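Long-range contacts in lysyl oxidase (Pichia pastoris, PDB 1W7C), which probably oxidises primary amines, peptidyl lysine among them, to aldehydes with the help of copper and a topaquinone cofactor: residues A[31-40]-A[102-113]; A[52-60]-A[385-393]. One frame throughout, in Å; residues are numbered along the deposited sequence.

Interactions 1 and 2 lie on the same side of the chain's centre, their own centres 14 Å apart, and share one antiparallel sheet. Helix 26-39 supplies 31-40 to interaction 1 and rests on strand 53-61, which supplies 52-60 to interaction 2. The join is apolar: Val32 CG1 lies 3.8 Å from Ile58 CG2, and Leu36 CD1 is at the same distance, 3.8 Å, from Val55 CG2. Leu33 CD2 even reaches the hairpin segment 385-393, lying 4.0 Å from Phe387 CZ. Interaction 1 stays within the N2 region, whereas interaction 2 ties that region to the enzyme domain. Neither includes a residue of the copper and topaquinone site.

Interaction 1 (A[31-40]-A[102-113])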
loop_
_atom_site.group_PDB
_atom_site.type_symbol
_atom_site.label_atom_id
_atom_site.label_comp_id
_atom_site.label_asym_id
_atom_site.label_seq_id
_atom_site.Cartn_x
_atom_site.Cartn_y
_atom_site.Cartn_z
ATOM N N GLU A 31 10.753 -20.744 -39.749
ATOM C CA GLU A 31 9.910 -21.675 -40.511
ATOM C C GLU A 31 8.594 -21.008 -40.923
ATOM O O GLU A 31 8.115 -21.177 -42.061
ATOM C CB GLU A 31 9.606 -22.925 -39.675
ATOM C CG GLU A 31 10.728 -23.934 -39.635
ATOM C CD GLU A 31 10.238 -25.335 -39.314
ATOM O OE1 GLU A 31 9.361 -25.482 -38.440
ATOM O OE2 GLU A 31 10.716 -26.284 -39.954
ATOM N N VAL A 32 7.998 -20.256 -40.006
ATOM C CA VAL A 32 6.734 -19.604 -40.300
ATOM C C VAL A 32 6.938 -18.499 -41.345
ATOM O O VAL A 32 6.166 -18.374 -42.299
ATOM C CB VAL A 32 6.070 -19.051 -39.016
ATOM C CG1 VAL A 32 4.859 -18.212 -39.338
ATOM C CG2 VAL A 32 5.692 -20.184 -38.089
ATOM N N LEU A 33 7.975 -17.692 -41.168
ATOM C CA LEU A 33 8.220 -16.591 -42.100
ATOM C C LEU A 33 8.491 -17.152 -43.498
ATOM O O LEU A 33 8.016 -16.629 -44.506
ATOM C CB LEU A 33 9.396 -15.742 -41.591
ATOM C CG LEU A 33 9.726 -14.437 -42.309
ATOM C CD1 LEU A 33 8.598 -13.473 -42.279
ATOM C CD2 LEU A 33 10.939 -13.816 -41.672
ATOM N N ASP A 34 9.241 -18.247 -43.550
ATOM C CA ASP A 34 9.569 -18.908 -44.818
ATOM C C ASP A 34 8.286 -19.384 -45.509
ATOM O O ASP A 34 8.124 -19.234 -46.729
ATOM C CB ASP A 34 10.519 -20.095 -44.602
ATOM C CG ASP A 34 11.957 -19.683 -44.275
ATOM O OD1 ASP A 34 12.356 -18.492 -44.398
ATOM O OD2 ASP A 34 12.782 -20.535 -43.889
ATOM N N LEU A 35 7.366 -19.951 -44.731
ATOM C CA LEU A 35 6.112 -20.474 -45.295
ATOM C C LEU A 35 5.221 -19.344 -45.778
ATOM O O LEU A 35 4.581 -19.462 -46.822
ATOM C CB LEU A 35 5.380 -21.351 -44.285
ATOM C CG LEU A 35 4.120 -22.068 -44.785
ATOM C CD1 LEU A 35 4.421 -22.937 -45.989
ATOM C CD2 LEU A 35 3.497 -22.883 -43.656
ATOM N N LEU A 36 5.205 -18.238 -45.048
ATOM C CA LEU A 36 4.454 -17.071 -45.479
ATOM C C LEU A 36 5.029 -16.563 -46.808
ATOM O O LEU A 36 4.261 -16.239 -47.718
ATOM C CB LEU A 36 4.460 -15.977 -44.404
ATOM C CG LEU A 36 3.643 -16.289 -43.160
ATOM C CD1 LEU A 36 3.904 -15.238 -42.129
ATOM C CD2 LEU A 36 2.147 -16.337 -43.450
ATOM N N HIS A 37 6.355 -16.532 -46.920
ATOM C CA HIS A 37 7.003 -16.039 -48.139
ATOM C C HIS A 37 6.725 -16.940 -49.352
ATOM O O HIS A 37 6.710 -16.455 -50.495
ATOM C CB HIS A 37 8.518 -15.883 -47.945
ATOM C CG HIS A 37 8.944 -14.527 -47.485
ATOM N ND1 HIS A 37 9.207 -13.495 -48.362
ATOM C CD2 HIS A 37 9.136 -14.022 -46.239
ATOM C CE1 HIS A 37 9.574 -12.426 -47.680
ATOM N NE2 HIS A 37 9.549 -12.721 -46.391
ATOM N N SER A 38 6.541 -18.240 -49.122
ATOM C CA SER A 38 6.288 -19.170 -50.223
ATOM C C SER A 38 4.794 -19.221 -50.589
ATOM O O SER A 38 4.430 -19.617 -51.676
ATOM C CB SER A 38 6.860 -20.560 -49.918
ATOM O OG SER A 38 6.136 -21.214 -48.908
ATOM N N THR A 39 3.936 -18.765 -49.686
ATOM C CA THR A 39 2.490 -18.835 -49.873
ATOM C C THR A 39 1.908 -17.556 -50.492
ATOM O O THR A 39 0.969 -17.611 -51.287
ATOM C CB THR A 39 1.833 -19.105 -48.495
ATOM O OG1 THR A 39 2.315 -20.362 -47.978
ATOM C CG2 THR A 39 0.318 -19.276 -48.651
ATOM N N TYR A 40 2.468 -16.421 -50.104
ATOM C CA TYR A 40 2.016 -15.100 -50.534
ATOM C C TYR A 40 3.200 -14.341 -51.123
ATOM O O TYR A 40 4.356 -14.709 -50.903
ATOM C CB TYR A 40 1.458 -14.314 -49.334
ATOM C CG TYR A 40 0.420 -15.055 -48.521
ATOM C CD1 TYR A 40 0.694 -15.494 -47.236
ATOM C CD2 TYR A 40 -0.820 -15.304 -49.022
ATOM C CE1 TYR A 40 -0.253 -16.173 -46.492
ATOM C CE2 TYR A 40 -1.771 -15.996 -48.289
ATOM C CZ TYR A 40 -1.483 -16.407 -47.019
ATOM O OH TYR A 40 -2.425 -17.075 -46.284
ATOM N N VAL A 102 -0.782 -20.317 -38.183
ATOM C CA VAL A 102 0.156 -21.182 -38.914
ATOM C C VAL A 102 0.546 -22.320 -38.000
ATOM O O VAL A 102 1.133 -22.111 -36.950
ATOM C CB VAL A 102 1.415 -20.452 -39.399
ATOM C CG1 VAL A 102 2.285 -21.403 -40.211
ATOM C CG2 VAL A 102 1.050 -19.202 -40.217
ATOM N N GLY A 103 0.186 -23.528 -38.393
ATOM C CA GLY A 103 0.504 -24.692 -37.603
ATOM C C GLY A 103 -0.177 -25.953 -38.099
ATOM O O GLY A 103 -0.930 -25.908 -39.061
ATOM N N PRO A 104 0.104 -27.082 -37.467
ATOM C CA PRO A 104 1.049 -27.171 -36.343
ATOM C C PRO A 104 2.515 -27.066 -36.765
ATOM O O PRO A 104 2.854 -27.203 -37.957
ATOM C CB PRO A 104 0.761 -28.557 -35.761
ATOM C CG PRO A 104 0.259 -29.356 -36.929
ATOM C CD PRO A 104 -0.497 -28.387 -37.789
ATOM N N LEU A 105 3.367 -26.822 -35.774
ATOM C CA LEU A 105 4.793 -26.697 -35.954
ATOM C C LEU A 105 5.470 -27.873 -35.223
ATOM O O LEU A 105 4.922 -28.388 -34.236
ATOM C CB LEU A 105 5.292 -25.384 -35.365
ATOM C CG LEU A 105 4.631 -24.103 -35.871
ATOM C CD1 LEU A 105 5.189 -22.865 -35.154
ATOM C CD2 LEU A 105 4.820 -23.987 -37.380
ATOM N N PRO A 106 6.648 -28.307 -35.676
ATOM C CA PRO A 106 7.366 -27.746 -36.838
ATOM C C PRO A 106 6.631 -27.949 -38.153
ATOM O O PRO A 106 5.739 -28.792 -38.239
ATOM C CB PRO A 106 8.700 -28.516 -36.863
ATOM C CG PRO A 106 8.547 -29.660 -35.958
ATOM C CD PRO A 106 7.372 -29.414 -35.044
ATOM N N VAL A 107 7.001 -27.161 -39.158
ATOM C CA VAL A 107 6.349 -27.214 -40.458
ATOM C C VAL A 107 6.466 -28.619 -41.040
ATOM O O VAL A 107 7.540 -29.217 -41.042
ATOM C CB VAL A 107 6.916 -26.155 -41.421
ATOM C CG1 VAL A 107 6.315 -26.312 -42.827
ATOM C CG2 VAL A 107 6.626 -24.768 -40.886
ATOM N N SER A 108 5.325 -29.149 -41.467
ATOM C CA SER A 108 5.243 -30.457 -42.111
ATOM C C SER A 108 4.109 -30.436 -43.144
ATOM O O SER A 108 3.511 -29.387 -43.372
ATOM C CB SER A 108 4.990 -31.536 -41.060
ATOM O OG SER A 108 3.675 -31.456 -40.551
ATOM N N ASP A 109 3.812 -31.576 -43.771
ATOM C CA ASP A 109 2.677 -31.635 -44.701
ATOM C C ASP A 109 1.307 -31.443 -44.012
ATOM O O ASP A 109 0.288 -31.268 -44.683
ATOM C CB ASP A 109 2.700 -32.927 -45.559
ATOM C CG ASP A 109 2.886 -34.192 -44.736
ATOM O OD1 ASP A 109 2.338 -34.282 -43.617
ATOM O OD2 ASP A 109 3.565 -35.159 -45.142
ATOM N N GLU A 110 1.293 -31.479 -42.682
ATOM C CA GLU A 110 0.087 -31.238 -41.893
ATOM C C GLU A 110 -0.146 -29.745 -41.631
ATOM O O GLU A 110 -1.242 -29.345 -41.260
ATOM C CB GLU A 110 0.177 -31.967 -40.548
ATOM C CG GLU A 110 0.266 -33.483 -40.647
ATOM C CD GLU A 110 -0.129 -34.171 -39.351
ATOM O OE1 GLU A 110 -0.126 -33.503 -38.289
ATOM O OE2 GLU A 110 -0.447 -35.378 -39.394
ATOM N N THR A 111 0.882 -28.933 -41.841
ATOM C CA THR A 111 0.803 -27.510 -41.522
ATOM C C THR A 111 -0.075 -26.775 -42.495
ATOM O O THR A 111 0.037 -26.946 -43.716
ATOM C CB THR A 111 2.186 -26.878 -41.540
ATOM O OG1 THR A 111 3.021 -27.568 -40.623
ATOM C CG2 THR A 111 2.161 -25.442 -41.042
ATOM N N THR A 112 -0.919 -25.912 -41.954
ATOM C CA THR A 112 -1.767 -25.053 -42.741
ATOM C C THR A 112 -1.672 -23.603 -42.301
ATOM O O THR A 112 -1.140 -23.278 -41.237
ATOM C CB THR A 112 -3.234 -25.498 -42.643
ATOM O OG1 THR A 112 -3.693 -25.393 -41.283
ATOM C CG2 THR A 112 -3.400 -26.992 -43.018
ATOM N N ILE A 113 -2.201 -22.749 -43.154
ATOM C CA ILE A 113 -2.418 -21.343 -42.845
ATOM C C ILE A 113 -3.899 -21.037 -42.987
ATOM O O ILE A 113 -4.477 -21.268 -44.054
ATOM C CB ILE A 113 -1.617 -20.455 -43.797
ATOM C CG1 ILE A 113 -0.124 -20.842 -43.783
ATOM C CG2 ILE A 113 -1.844 -18.990 -43.448
ATOM C CD1 ILE A 113 0.729 -20.085 -44.799
HETATM O O HOH W 1 10.126 -28.584 -40.462
#
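Tyr40 and Ile113 pass alongside in opposite senses, Tyr40 OH 3.5 Å from Ile113 CG2, the Tyr40 ring carrying Thr39 CG2 over the centre of one face and Leu36 CD2 in plane at its edge; Ile113 CD1 approaches obliquely, and Phe89 adds an edge-to-face contact. The Glu31 carboxylate is met from above its plane, 42° out of it, by the Val107 backbone N. This is a helix packed on an antiparallel sheet in the N2 region: 31-39 lies against the ends of strands 96-103 and 112-115 and the loop joining them. The helix's apolar side interlocks branch by branch. Val32 turns CG1 to Val102 CG2, while its CG2 sits 4.0 Å from both Leu105 CD1 and Leu105 CD2. With CG anti to the backbone N (chi1 -175°), Leu35 sets CD2 against both Val102 CG1 and Thr111 CG2, 3.9 Å from each, and meets Ile113 tip to tip, CG against CD1. At the loop, the nearly straight bond from Val107 N to Glu31 OE1 measures 3.0 Å (168°). An alanine here removes the carboxylate, which would probably leave Val107 N without its acceptor and the loop less firmly held. Beside that bond, Glu31 CB rests 3.7 Å from Val107 CG2.

Interaction 2 (A[52-60]-A[385-393]); sequences SNYVLWIET and DTFEYDEFY
Glu388 OE1 is gripped twice: by Trp57 NE1 at 3.0 Å and by Arg315 in a salt bridge through NE. The indole N-H arrives on the anti side of the carboxylate, close to its plane, and the two side chains run side by side with their planes 29° apart. The shared anion probably fixes the rotation of the buried indole. Leu56 O is also held by two groups, accepting from Tyr389 N at 2.9 Å and receiving a CA-H...O contact from Glu388 CA at 3.3 Å. Tyr389 lies alongside Leu56, with CE1 4.1 Å from Leu56 CG. Phe387 carries the apolar half of the contact: CG anti to the backbone N (chi1 176°) places its ring against Ile58, where CE1 comes within 3.7 Å of Ile58 CD1, and Val55 CG1 lies at the ring's edge. Waters complete the seam. One accepts from Val55 N and donates to Asp390 OD2; another donates to Val55 O and, at 2.6 Å, to Asp390 OD2, while Val45, outside the two segments, is the main polar partner of Asp390. Strands 53-60 and 385-388 run at 153°, roughly antiparallel. Strand 53-61 has a classic beta bulge at Leu56 and Trp57, which together pair with Val86, and against it docks the type I' turn, Glu388 to Glu391, of an enzyme-domain beta hairpin.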
loop_
_atom_site.group_PDB
_atom_site.type_symbol
_atom_site.label_atom_id
_atom_site.label_comp_id
_atom_site.label_asym_id
_atom_site.label_seq_id
_atom_site.Cartn_x
_atom_site.Cartn_y
_atom_site.Cartn_z
ATOM N N SER A 52 1.577 -2.978 -50.794
ATOM C CA SER A 52 2.330 -4.214 -50.630
ATOM C C SER A 52 1.638 -5.166 -49.674
ATOM O O SER A 52 0.695 -4.790 -48.977
ATOM C CB SER A 52 3.714 -3.939 -50.024
ATOM O OG SER A 52 4.417 -2.893 -50.635
ATOM N N ASN A 53 2.149 -6.389 -49.612
ATOM C CA ASN A 53 1.874 -7.286 -48.488
ATOM C C ASN A 53 3.139 -7.419 -47.689
ATOM O O ASN A 53 4.219 -7.529 -48.266
ATOM C CB ASN A 53 1.475 -8.695 -48.940
ATOM C CG ASN A 53 0.441 -8.702 -50.040
ATOM O OD1 ASN A 53 -0.521 -7.939 -50.018
ATOM N ND2 ASN A 53 0.613 -9.617 -51.004
ATOM N N TYR A 54 3.021 -7.439 -46.370
ATOM C CA TYR A 54 4.193 -7.627 -45.525
ATOM C C TYR A 54 3.815 -8.204 -44.182
ATOM O O TYR A 54 2.698 -8.064 -43.729
ATOM C CB TYR A 54 4.969 -6.334 -45.335
ATOM C CG TYR A 54 4.164 -5.158 -44.823
ATOM C CD1 TYR A 54 4.028 -4.914 -43.476
ATOM C CD2 TYR A 54 3.565 -4.280 -45.707
ATOM C CE1 TYR A 54 3.310 -3.819 -43.009
ATOM C CE2 TYR A 54 2.815 -3.180 -45.265
ATOM C CZ TYR A 54 2.706 -2.950 -43.920
ATOM O OH TYR A 54 1.971 -1.859 -43.513
ATOM N N VAL A 55 4.770 -8.870 -43.549
ATOM C CA VAL A 55 4.512 -9.510 -42.270
ATOM C C VAL A 55 4.840 -8.562 -41.100
ATOM O O VAL A 55 5.939 -7.985 -41.030
ATOM C CB VAL A 55 5.345 -10.821 -42.145
ATOM C CG1 VAL A 55 5.117 -11.522 -40.798
ATOM C CG2 VAL A 55 4.998 -11.772 -43.280
ATOM N N LEU A 56 3.915 -8.449 -40.158
ATOM C CA LEU A 56 4.181 -7.669 -38.941
ATOM C C LEU A 56 4.705 -8.515 -37.790
ATOM O O LEU A 56 5.775 -8.242 -37.258
ATOM C CB LEU A 56 2.931 -6.911 -38.456
ATOM C CG LEU A 56 2.494 -5.674 -39.191
ATOM C CD1 LEU A 56 1.719 -6.066 -40.431
ATOM C CD2 LEU A 56 1.640 -4.805 -38.253
ATOM N N TRP A 57 3.897 -9.508 -37.409
ATOM C CA TRP A 57 4.080 -10.250 -36.163
ATOM C C TRP A 57 3.973 -11.755 -36.388
ATOM O O TRP A 57 3.208 -12.209 -37.251
ATOM C CB TRP A 57 3.027 -9.815 -35.143
ATOM C CG TRP A 57 3.183 -8.400 -34.719
ATOM C CD1 TRP A 57 4.359 -7.724 -34.499
ATOM C CD2 TRP A 57 2.135 -7.456 -34.513
ATOM N NE1 TRP A 57 4.091 -6.426 -34.146
ATOM C CE2 TRP A 57 2.735 -6.240 -34.134
ATOM C CE3 TRP A 57 0.730 -7.519 -34.590
ATOM C CZ2 TRP A 57 1.991 -5.083 -33.867
ATOM C CZ3 TRP A 57 -0.011 -6.369 -34.318
ATOM C CH2 TRP A 57 0.622 -5.170 -33.958
ATOM N N ILE A 58 4.783 -12.499 -35.642
ATOM C CA ILE A 58 4.762 -13.954 -35.597
ATOM C C ILE A 58 5.053 -14.372 -34.161
ATOM O O ILE A 58 6.141 -14.098 -33.661
ATOM C CB ILE A 58 5.837 -14.591 -36.510
ATOM C CG1 ILE A 58 5.661 -14.167 -37.965
ATOM C CG2 ILE A 58 5.767 -16.104 -36.364
ATOM C CD1 ILE A 58 6.786 -14.628 -38.890
ATOM N N GLU A 59 4.054 -14.959 -33.505
ATOM C CA GLU A 59 4.193 -15.322 -32.102
ATOM C C GLU A 59 3.437 -16.596 -31.755
ATOM O O GLU A 59 2.629 -17.090 -32.532
ATOM C CB GLU A 59 3.736 -14.188 -31.187
ATOM C CG GLU A 59 2.247 -13.940 -31.239
ATOM C CD GLU A 59 1.709 -13.113 -30.080
ATOM O OE1 GLU A 59 2.474 -12.763 -29.155
ATOM O OE2 GLU A 59 0.487 -12.850 -30.121
ATOM N N THR A 60 3.696 -17.113 -30.550
ATOM C CA THR A 60 2.970 -18.285 -30.078
ATOM C C THR A 60 1.484 -18.008 -29.941
ATOM O O THR A 60 1.098 -17.015 -29.328
ATOM C CB THR A 60 3.520 -18.707 -28.744
ATOM O OG1 THR A 60 4.895 -19.075 -28.916
ATOM C CG2 THR A 60 2.787 -19.937 -28.200
ATOM N N ASP A 385 12.339 -12.921 -26.029
ATOM C CA ASP A 385 12.429 -12.541 -27.436
ATOM C C ASP A 385 11.093 -12.167 -27.997
ATOM O O ASP A 385 10.036 -12.486 -27.414
ATOM C CB ASP A 385 13.082 -13.675 -28.251
ATOM C CG ASP A 385 12.491 -15.008 -27.934
ATOM O OD1 ASP A 385 11.280 -15.227 -28.225
ATOM O OD2 ASP A 385 13.183 -15.893 -27.375
ATOM N N THR A 386 11.141 -11.407 -29.091
ATOM C CA THR A 386 9.968 -11.044 -29.864
ATOM C C THR A 386 10.362 -11.093 -31.343
ATOM O O THR A 386 11.540 -11.176 -31.694
ATOM C CB THR A 386 9.478 -9.614 -29.539
ATOM O OG1 THR A 386 10.570 -8.706 -29.731
ATOM C CG2 THR A 386 9.015 -9.483 -28.080
ATOM N N PHE A 387 9.366 -10.956 -32.197
ATOM C CA PHE A 387 9.558 -10.808 -33.643
ATOM C C PHE A 387 8.716 -9.661 -34.162
ATOM O O PHE A 387 7.511 -9.614 -33.913
ATOM C CB PHE A 387 9.187 -12.103 -34.398
ATOM C CG PHE A 387 9.290 -11.961 -35.894
ATOM C CD1 PHE A 387 8.208 -11.571 -36.648
ATOM C CD2 PHE A 387 10.513 -12.139 -36.518
ATOM C CE1 PHE A 387 8.334 -11.409 -38.024
ATOM C CE2 PHE A 387 10.645 -11.992 -37.876
ATOM C CZ PHE A 387 9.558 -11.616 -38.626
ATOM N N GLU A 388 9.329 -8.726 -34.863
ATOM C CA GLU A 388 8.544 -7.665 -35.536
ATOM C C GLU A 388 9.219 -7.286 -36.837
ATOM O O GLU A 388 10.422 -7.098 -36.875
ATOM C CB GLU A 388 8.401 -6.410 -34.684
ATOM C CG GLU A 388 7.848 -6.652 -33.303
ATOM C CD GLU A 388 7.468 -5.366 -32.611
ATOM O OE1 GLU A 388 6.321 -4.851 -32.862
ATOM O OE2 GLU A 388 8.295 -4.888 -31.787
ATOM N N TYR A 389 8.432 -7.151 -37.898
ATOM C CA TYR A 389 8.891 -6.532 -39.148
ATOM C C TYR A 389 10.232 -7.097 -39.582
ATOM O O TYR A 389 11.244 -6.368 -39.701
ATOM C CB TYR A 389 9.056 -5.032 -38.985
ATOM C CG TYR A 389 7.864 -4.262 -38.508
ATOM C CD1 TYR A 389 6.799 -3.972 -39.361
ATOM C CD2 TYR A 389 7.830 -3.747 -37.224
ATOM C CE1 TYR A 389 5.724 -3.220 -38.920
ATOM C CE2 TYR A 389 6.771 -3.005 -36.775
ATOM C CZ TYR A 389 5.719 -2.742 -37.616
ATOM O OH TYR A 389 4.680 -1.988 -37.151
ATOM N N ASP A 390 10.237 -8.395 -39.788
ATOM C CA ASP A 390 11.351 -9.104 -40.410
ATOM C C ASP A 390 12.551 -9.399 -39.492
ATOM O O ASP A 390 13.498 -10.013 -39.942
ATOM C CB ASP A 390 11.830 -8.373 -41.682
ATOM C CG ASP A 390 10.749 -8.301 -42.778
ATOM O OD1 ASP A 390 10.855 -7.393 -43.650
ATOM O OD2 ASP A 390 9.785 -9.113 -42.858
ATOM N N GLU A 391 12.506 -8.993 -38.215
ATOM C CA GLU A 391 13.618 -9.200 -37.308
ATOM C C GLU A 391 13.215 -9.893 -35.994
ATOM O O GLU A 391 12.179 -9.595 -35.397
ATOM C CB GLU A 391 14.326 -7.875 -37.037
ATOM C CG GLU A 391 14.938 -7.274 -38.305
ATOM C CD GLU A 391 15.565 -5.924 -38.060
ATOM O OE1 GLU A 391 14.812 -4.985 -37.738
ATOM O OE2 GLU A 391 16.802 -5.811 -38.193
ATOM N N PHE A 392 14.019 -10.888 -35.615
ATOM C CA PHE A 392 13.935 -11.531 -34.320
ATOM C C PHE A 392 14.783 -10.741 -33.341
ATOM O O PHE A 392 15.953 -10.500 -33.592
ATOM C CB PHE A 392 14.408 -12.985 -34.462
ATOM C CG PHE A 392 14.288 -13.825 -33.200
ATOM C CD1 PHE A 392 15.327 -13.883 -32.274
ATOM C CD2 PHE A 392 13.162 -14.601 -32.978
ATOM C CE1 PHE A 392 15.235 -14.699 -31.130
ATOM C CE2 PHE A 392 13.051 -15.400 -31.843
ATOM C CZ PHE A 392 14.096 -15.459 -30.922
ATOM N N TYR A 393 14.175 -10.340 -32.221
ATOM C CA TYR A 393 14.826 -9.521 -31.195
ATOM C C TYR A 393 15.089 -10.392 -29.951
ATOM O O TYR A 393 14.148 -10.938 -29.359
ATOM C CB TYR A 393 13.922 -8.351 -30.777
ATOM C CG TYR A 393 13.670 -7.275 -31.815
ATOM C CD1 TYR A 393 12.838 -7.511 -32.907
ATOM C CD2 TYR A 393 14.212 -6.008 -31.669
ATOM C CE1 TYR A 393 12.580 -6.525 -33.828
ATOM C CE2 TYR A 393 13.964 -5.020 -32.587
ATOM C CZ TYR A 393 13.158 -5.287 -33.679
ATOM O OH TYR A 393 12.905 -4.318 -34.611
HETATM O O HOH W 2 7.529 -8.674 -44.625
HETATM O O HOH W 3 8.222 -9.763 -40.829
HETATM O O HOH W 4 5.310 -10.889 -33.089
#